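Local coordinates for protein UDP-N-Acetylglucosamine 2-Epimerase (Thermus thermophilus, PDB 1V4V) that probably interconverts UDP-N-acetylglucosamine and UDP-N-acetylmannosamine by inverting the sugar at C2, at residues R61-M66 / P81-A86; G170-G175 / P371-P376; P199-T204 / S275-T280. All blocks are in the same frame, centred on the assembly; numbering follows the deposited sequence.

Interaction 1 (R61-M66 / P81-A86); sequences RNLDVM and PQAARA
Gln82, on helix 72-89, lays its carboxamide against the backbone of Asp64, just past strand 61-62, an outermost strand, within this chain, of the parallel sheet of the Rossmann-like N-terminal domain in this GT-B fold. Both ends of the amide are used. Gln82 OE1 accepts the N-H of Asp64 at 2.6 Å, and Gln82 NE2 gives a nearly straight bond of 2.9 Å to Asp64 O, which lies in the amide plane. With chi1 at 65° placing CG, the extended chain beyond carries the amide to Asp64. An alanine here would probably leave the N-H and carbonyl of Asp64 without these mates and let the loop after the strand move more freely. Beside the amide, the Leu63 methyls settle on the helix, CD2 at 4.0 Å from Ala86 CB and CD1 at 4.2 Å from Ala83 CB. Arg61 stretches out to spread its guanidinium over Ala86, whose CA stands 3.5 Å above the centre of that plane.

A second shell positions these groups. Gln82 NE2 also binds Arg78 O, one turn earlier. Arg61 NH1 is salt-bridged to Glu89, while Arg61 NH2 gives a 2.9 Å bond to a water that in turn donates to Gln82 O.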
# COMPACT_ATOMS: atom_id res chain seq x y z
N ARG A 61 14.64 1.21 -20.81
CA ARG A 61 13.64 2.25 -21.03
C ARG A 61 13.70 3.27 -19.90
O ARG A 61 14.20 2.99 -18.82
CB ARG A 61 12.25 1.60 -21.10
CG ARG A 61 11.12 2.55 -21.43
CD ARG A 61 9.96 1.80 -22.08
NE ARG A 61 8.77 2.64 -22.24
CZ ARG A 61 7.74 2.32 -23.02
NH1 ARG A 61 7.77 1.19 -23.72
NH2 ARG A 61 6.69 3.13 -23.09
N ASN A 62 13.20 4.48 -20.17
CA ASN A 62 13.19 5.55 -19.18
C ASN A 62 11.83 6.23 -19.15
O ASN A 62 11.19 6.39 -20.19
CB ASN A 62 14.23 6.62 -19.53
CG ASN A 62 15.63 6.06 -19.68
OD1 ASN A 62 15.93 5.33 -20.62
ND2 ASN A 62 16.50 6.41 -18.74
N LEU A 63 11.37 6.61 -17.96
CA LEU A 63 10.10 7.32 -17.85
C LEU A 63 10.42 8.79 -18.08
O LEU A 63 11.57 9.21 -17.94
CB LEU A 63 9.48 7.12 -16.47
CG LEU A 63 9.05 5.71 -16.10
CD1 LEU A 63 8.30 5.73 -14.76
CD2 LEU A 63 8.16 5.13 -17.20
N ASP A 64 9.42 9.58 -18.44
CA ASP A 64 9.62 11.00 -18.69
C ASP A 64 9.27 11.76 -17.41
O ASP A 64 8.09 11.93 -17.08
CB ASP A 64 8.73 11.45 -19.85
CG ASP A 64 9.02 12.87 -20.30
OD1 ASP A 64 8.67 13.21 -21.44
OD2 ASP A 64 9.59 13.64 -19.50
N VAL A 65 10.29 12.20 -16.69
CA VAL A 65 10.10 12.91 -15.43
C VAL A 65 10.65 14.33 -15.44
O VAL A 65 11.75 14.58 -15.92
CB VAL A 65 10.78 12.12 -14.28
CG1 VAL A 65 10.60 12.85 -12.96
CG2 VAL A 65 10.20 10.72 -14.20
N MSE A 66 9.86 15.26 -14.91
CA MSE A 66 10.26 16.67 -14.85
C MSE A 66 11.48 16.81 -13.93
O MSE A 66 11.69 16.00 -13.04
CB MSE A 66 9.12 17.53 -14.30
CG MSE A 66 7.78 17.39 -15.02
SE MSE A 66 6.38 18.52 -14.24
CE MSE A 66 7.27 19.04 -12.61
N PRO A 81 0.44 6.60 -15.20
CA PRO A 81 0.08 6.16 -16.56
C PRO A 81 1.24 5.70 -17.42
O PRO A 81 1.18 4.64 -18.05
CB PRO A 81 -0.62 7.39 -17.15
CG PRO A 81 -1.13 8.13 -15.93
CD PRO A 81 0.04 8.00 -14.99
N GLN A 82 2.29 6.51 -17.48
CA GLN A 82 3.43 6.14 -18.31
C GLN A 82 4.16 4.91 -17.78
O GLN A 82 4.78 4.19 -18.54
CB GLN A 82 4.40 7.32 -18.44
CG GLN A 82 5.07 7.76 -17.16
CD GLN A 82 6.09 8.85 -17.41
OE1 GLN A 82 6.91 8.75 -18.33
NE2 GLN A 82 6.04 9.90 -16.60
N ALA A 83 4.07 4.67 -16.47
CA ALA A 83 4.72 3.49 -15.89
C ALA A 83 3.94 2.25 -16.31
O ALA A 83 4.53 1.23 -16.68
CB ALA A 83 4.76 3.59 -14.36
N ALA A 84 2.61 2.33 -16.24
CA ALA A 84 1.76 1.21 -16.62
C ALA A 84 2.00 0.84 -18.08
O ALA A 84 2.10 -0.34 -18.42
CB ALA A 84 0.29 1.57 -16.42
N ARG A 85 2.08 1.86 -18.93
CA ARG A 85 2.29 1.65 -20.36
C ARG A 85 3.67 1.05 -20.63
O ARG A 85 3.81 0.14 -21.45
CB ARG A 85 2.14 2.96 -21.13
CG ARG A 85 2.32 2.80 -22.64
CD ARG A 85 1.82 4.02 -23.43
NE ARG A 85 2.43 5.26 -22.98
CZ ARG A 85 1.88 6.09 -22.09
NH1 ARG A 85 0.71 5.80 -21.54
NH2 ARG A 85 2.51 7.20 -21.73
N ALA A 86 4.68 1.57 -19.94
CA ALA A 86 6.05 1.07 -20.12
C ALA A 86 6.17 -0.40 -19.72
O ALA A 86 6.81 -1.18 -20.42
CB ALA A 86 7.03 1.93 -19.31
O HOH W 1 5.68 4.82 -21.02

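Interaction 2 (G170-G175 / P371-P376); sequences GILVTG and PEDWLP
The C-terminal tail comes home to the N-terminal Rossmann-like domain here, with Asp373 and Trp374 running beside Val173 on strand 171-173, the last strand of that domain's parallel sheet. Leu172 to Gly175 and Pro371 to Trp374 run 42° apart, and the tail forms no regular strand. One backbone bond joins them: Trp374 N gives its hydrogen to Val173 O at 2.8 Å, from a position tilted out of the carbonyl plane. The Val173 N-H meets Asp373 OD1 at 2.9 Å, from above the carboxylate plane, and the same oxygen is salt-bridged to Arg370; but Asp373 has two conformers, and these OD1 bonds are doubtful in detail.

With CG anti to the backbone N (chi1 167°), the indole of Trp374 leaves the backbone toward Gly175, whose CA lies 3.5 Å above the ring plane, offset toward the rim. A CB on Gly175 would press on Trp374 CD2, and the backbone angles there also suit glycine. Val173 CG1 comes to the ring's edge, 4.1 Å from Trp374 CE3. Ahead of the glycine, Thr174 OG1 donates to Gly175 O at 2.8 Å, on a lone pair in the carbonyl plane.

At the other end Leu172 and Pro371 cross at about a right angle, Leu172 CD2 3.7 Å from Pro371 CG. Met356 of helix 353-364 packs on Leu172 and Thr174, and Lys345 and Asp350 touch Trp374. A chain end that crosses back from the second domain to pack on the first is a hallmark of the GT-B fold.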
# COMPACT_ATOMS: atom_id res chain seq x y z
N GLY A 170 4.69 -15.43 1.29
CA GLY A 170 4.98 -14.23 0.52
C GLY A 170 6.17 -13.44 1.02
O GLY A 170 6.40 -12.32 0.56
N ILE A 171 6.93 -14.01 1.95
CA ILE A 171 8.10 -13.33 2.50
C ILE A 171 9.33 -14.22 2.46
O ILE A 171 9.26 -15.40 2.82
CB ILE A 171 7.89 -12.91 3.97
CG1 ILE A 171 6.62 -12.06 4.10
CG2 ILE A 171 9.10 -12.14 4.47
CD1 ILE A 171 6.18 -11.85 5.52
N LEU A 172 10.45 -13.65 2.03
CA LEU A 172 11.73 -14.37 1.96
C LEU A 172 12.78 -13.49 2.64
O LEU A 172 12.93 -12.32 2.29
CB LEU A 172 12.13 -14.60 0.50
CG LEU A 172 13.48 -15.29 0.25
CD1 LEU A 172 13.41 -16.74 0.69
CD2 LEU A 172 13.82 -15.22 -1.23
N VAL A 173 13.49 -14.02 3.63
CA VAL A 173 14.53 -13.26 4.31
C VAL A 173 15.78 -13.46 3.47
O VAL A 173 16.28 -14.58 3.35
CB VAL A 173 14.77 -13.76 5.75
CG1 VAL A 173 15.89 -12.98 6.40
CG2 VAL A 173 13.50 -13.61 6.57
N THR A 174 16.30 -12.38 2.91
CA THR A 174 17.45 -12.47 2.01
C THR A 174 18.77 -11.89 2.50
O THR A 174 19.83 -12.24 1.99
CB THR A 174 17.14 -11.76 0.69
OG1 THR A 174 16.95 -10.36 0.94
CG2 THR A 174 15.86 -12.32 0.06
N GLY A 175 18.71 -11.00 3.49
CA GLY A 175 19.92 -10.33 3.94
C GLY A 175 19.99 -9.12 3.02
O GLY A 175 19.11 -8.97 2.17
N PRO A 371 14.19 -20.66 -2.69
CA PRO A 371 15.49 -20.64 -2.01
C PRO A 371 15.28 -20.62 -0.50
O PRO A 371 14.20 -20.27 -0.02
CB PRO A 371 16.13 -19.36 -2.53
CG PRO A 371 14.95 -18.46 -2.70
CD PRO A 371 13.93 -19.37 -3.36
N GLU A 372 16.30 -21.00 0.25
CA GLU A 372 16.21 -21.00 1.71
C GLU A 372 16.55 -19.60 2.22
O GLU A 372 17.36 -18.90 1.62
CB GLU A 372 17.18 -22.02 2.31
CG GLU A 372 16.94 -23.45 1.84
CD GLU A 372 17.83 -24.46 2.55
OE1 GLU A 372 19.07 -24.30 2.51
OE2 GLU A 372 17.28 -25.40 3.16
N ASP A 373 15.91 -19.21 3.31
CA ASP A 373 16.14 -17.89 3.91
C ASP A 373 17.55 -17.73 4.48
O ASP A 373 18.13 -18.68 5.01
CB ASP A 373 15.15 -17.63 5.04
CG ASP A 373 13.72 -17.55 4.57
OD1 ASP A 373 13.47 -16.91 3.52
OD2 ASP A 373 12.83 -18.10 5.25
N TRP A 374 18.08 -16.52 4.37
CA TRP A 374 19.39 -16.21 4.92
C TRP A 374 19.23 -16.26 6.43
O TRP A 374 18.20 -15.83 6.96
CB TRP A 374 19.82 -14.80 4.50
CG TRP A 374 21.01 -14.25 5.24
CD1 TRP A 374 22.32 -14.63 5.10
CD2 TRP A 374 21.00 -13.23 6.25
NE1 TRP A 374 23.12 -13.90 5.95
CE2 TRP A 374 22.33 -13.04 6.67
CE3 TRP A 374 19.98 -12.46 6.84
CZ2 TRP A 374 22.68 -12.10 7.66
CZ3 TRP A 374 20.33 -11.53 7.82
CH2 TRP A 374 21.67 -11.36 8.22
N LEU A 375 20.23 -16.79 7.13
CA LEU A 375 20.16 -16.88 8.58
C LEU A 375 21.17 -15.95 9.24
O LEU A 375 22.35 -15.96 8.89
CB LEU A 375 20.42 -18.32 9.03
CG LEU A 375 19.33 -19.34 8.69
CD1 LEU A 375 19.81 -20.74 9.04
CD2 LEU A 375 18.05 -19.00 9.45
N PRO A 376 20.71 -15.13 10.19
CA PRO A 376 21.61 -14.21 10.88
C PRO A 376 22.42 -14.96 11.94
O PRO A 376 22.21 -16.18 12.08
CB PRO A 376 20.66 -13.19 11.49
CG PRO A 376 19.47 -14.02 11.83
CD PRO A 376 19.31 -14.89 10.60
OXT PRO A 376 23.26 -14.32 12.61
O HOH W 2 10.63 -15.98 5.23

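Interaction 3 (P199-T204 / S275-T280)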
# COMPACT_ATOMS: atom_id res chain seq x y z
N PRO A 199 51.77 -4.04 1.62
CA PRO A 199 50.36 -4.01 2.03
C PRO A 199 49.83 -2.61 2.32
O PRO A 199 50.60 -1.67 2.53
CB PRO A 199 50.35 -4.88 3.29
CG PRO A 199 51.56 -5.75 3.14
CD PRO A 199 52.57 -4.79 2.60
N TYR A 200 48.51 -2.49 2.35
CA TYR A 200 47.87 -1.20 2.60
C TYR A 200 46.93 -1.19 3.79
O TYR A 200 46.42 -2.22 4.21
CB TYR A 200 47.03 -0.77 1.39
CG TYR A 200 47.73 -0.87 0.06
CD1 TYR A 200 47.43 -1.90 -0.83
CD2 TYR A 200 48.67 0.09 -0.32
CE1 TYR A 200 48.06 -1.97 -2.08
CE2 TYR A 200 49.31 0.02 -1.56
CZ TYR A 200 48.99 -1.01 -2.43
OH TYR A 200 49.60 -1.08 -3.66
N VAL A 201 46.73 0.01 4.31
CA VAL A 201 45.78 0.28 5.39
C VAL A 201 45.00 1.45 4.82
O VAL A 201 45.59 2.47 4.46
CB VAL A 201 46.46 0.73 6.70
CG1 VAL A 201 45.39 1.21 7.68
CG2 VAL A 201 47.24 -0.43 7.32
N THR A 202 43.68 1.31 4.69
CA THR A 202 42.88 2.40 4.17
C THR A 202 42.41 3.26 5.32
O THR A 202 41.97 2.74 6.36
CB THR A 202 41.65 1.88 3.39
OG1 THR A 202 42.08 1.16 2.23
CG2 THR A 202 40.76 3.06 2.94
N VAL A 203 42.54 4.57 5.16
CA VAL A 203 42.13 5.51 6.20
C VAL A 203 41.06 6.46 5.67
O VAL A 203 41.15 6.95 4.54
CB VAL A 203 43.32 6.35 6.71
CG1 VAL A 203 42.82 7.40 7.69
CG2 VAL A 203 44.35 5.45 7.38
N THR A 204 40.07 6.72 6.52
CA THR A 204 38.97 7.62 6.19
C THR A 204 38.47 8.35 7.45
O THR A 204 38.11 7.72 8.46
CB THR A 204 37.79 6.84 5.53
OG1 THR A 204 37.83 7.03 4.12
CG2 THR A 204 36.44 7.28 6.08
N SER A 275 43.28 -3.96 1.20
CA SER A 275 43.86 -3.52 2.45
C SER A 275 43.78 -4.54 3.58
O SER A 275 42.90 -5.40 3.60
CB SER A 275 43.20 -2.21 2.91
OG SER A 275 43.36 -1.19 1.93
N LEU A 276 44.71 -4.42 4.53
CA LEU A 276 44.79 -5.31 5.68
C LEU A 276 43.83 -4.83 6.76
O LEU A 276 43.42 -5.59 7.64
CB LEU A 276 46.20 -5.29 6.29
CG LEU A 276 47.44 -5.71 5.51
CD1 LEU A 276 48.68 -5.47 6.37
CD2 LEU A 276 47.34 -7.18 5.13
N LEU A 277 43.50 -3.54 6.70
CA LEU A 277 42.66 -2.93 7.72
C LEU A 277 42.09 -1.62 7.23
O LEU A 277 42.70 -0.93 6.41
CB LEU A 277 43.53 -2.66 8.95
CG LEU A 277 43.01 -1.78 10.08
CD1 LEU A 277 41.96 -2.55 10.87
CD2 LEU A 277 44.17 -1.36 11.00
N LEU A 278 40.90 -1.29 7.73
CA LEU A 278 40.23 -0.03 7.42
C LEU A 278 40.11 0.77 8.72
O LEU A 278 39.62 0.25 9.73
CB LEU A 278 38.82 -0.26 6.86
CG LEU A 278 37.99 1.03 6.80
CD1 LEU A 278 38.61 1.99 5.78
CD2 LEU A 278 36.54 0.71 6.43
N VAL A 279 40.57 2.02 8.69
CA VAL A 279 40.47 2.91 9.84
C VAL A 279 39.44 3.95 9.41
O VAL A 279 39.61 4.60 8.38
CB VAL A 279 41.81 3.61 10.13
CG1 VAL A 279 41.65 4.59 11.30
CG2 VAL A 279 42.88 2.57 10.46
N THR A 280 38.38 4.12 10.19
CA THR A 280 37.36 5.09 9.80
C THR A 280 36.52 5.59 10.97
O THR A 280 36.65 5.09 12.09
CB THR A 280 36.40 4.47 8.76
OG1 THR A 280 35.49 5.47 8.28
CG2 THR A 280 35.60 3.32 9.39
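Tyr200 to Val203 and Leu277 to Thr280 lie on neighbouring parallel strands, whose axes approach to 4.8 Å with 21° between their directions. Thr202 is the hub: its N-H bonds Leu277 O at 3.0 Å and its carbonyl takes the N-H of Val279 at 2.8 Å, so the two bonds straddle Leu278. Val279 O then receives the N-H of Thr204. At the start, Leu276 N bonds Tyr200 O at 2.8 Å in a nearly straight line (172°), and the chain turns a corner at Leu276. The buried Leu277 N has no partner in the model.

These are the two central strands of the second Rossmann-like domain, in strand order 3-2-1-4-5-6. The pair is strands 1 and 4, the switch point from which the chain builds outward both ways.

Thr202 and Leu278 share one face of the sheet, Thr202 CG2 meeting Leu278 CD1 at 3.7 Å. The other branch, Thr202 OG1, anti to its carbonyl carbon (chi1 -64°), reaches back to Ser275, before the corner, and donates to Ser275 OG at 2.7 Å; that OG is bonded also to Leu271 O of helix 265-273. The same helix covers this face, Leu271 touching Thr202 and Met272 touching Leu278. On the opposite face are the valines: Val201 CG1 lies 4.0 Å from Val279 CG2, and the side chains of Val203 and Val279 run side by side, pointing the same way. At the corner Pro199 CB packs on Leu276 CD1 at 3.6 Å. At the far end Thr280 OG1 is held by the N-H of Ser282, and Thr280 lies alongside Thr204, both pointing the same way, with a weak bond from Thr280 OG1 to Thr204 O.

Interactions 1 and 2 share one sheet: strands 61-62 and 171-173 are its outermost strands within the chain, and the two contacts lie with centres 32 Å apart, finishing opposite edges of the N-terminal domain. Interaction 3 sits in the middle of the other domain's six-stranded sheet, 43 Å centre to centre from interaction 1 and 32 Å from interaction 2. Along the chain, interaction 1 closes first. Interaction 2 then spans the whole second domain, interaction 3 included. Interaction 2 is thus where the chain's end, after passing through the second domain, packs on the first, while interactions 1 and 3 each stay within one domain.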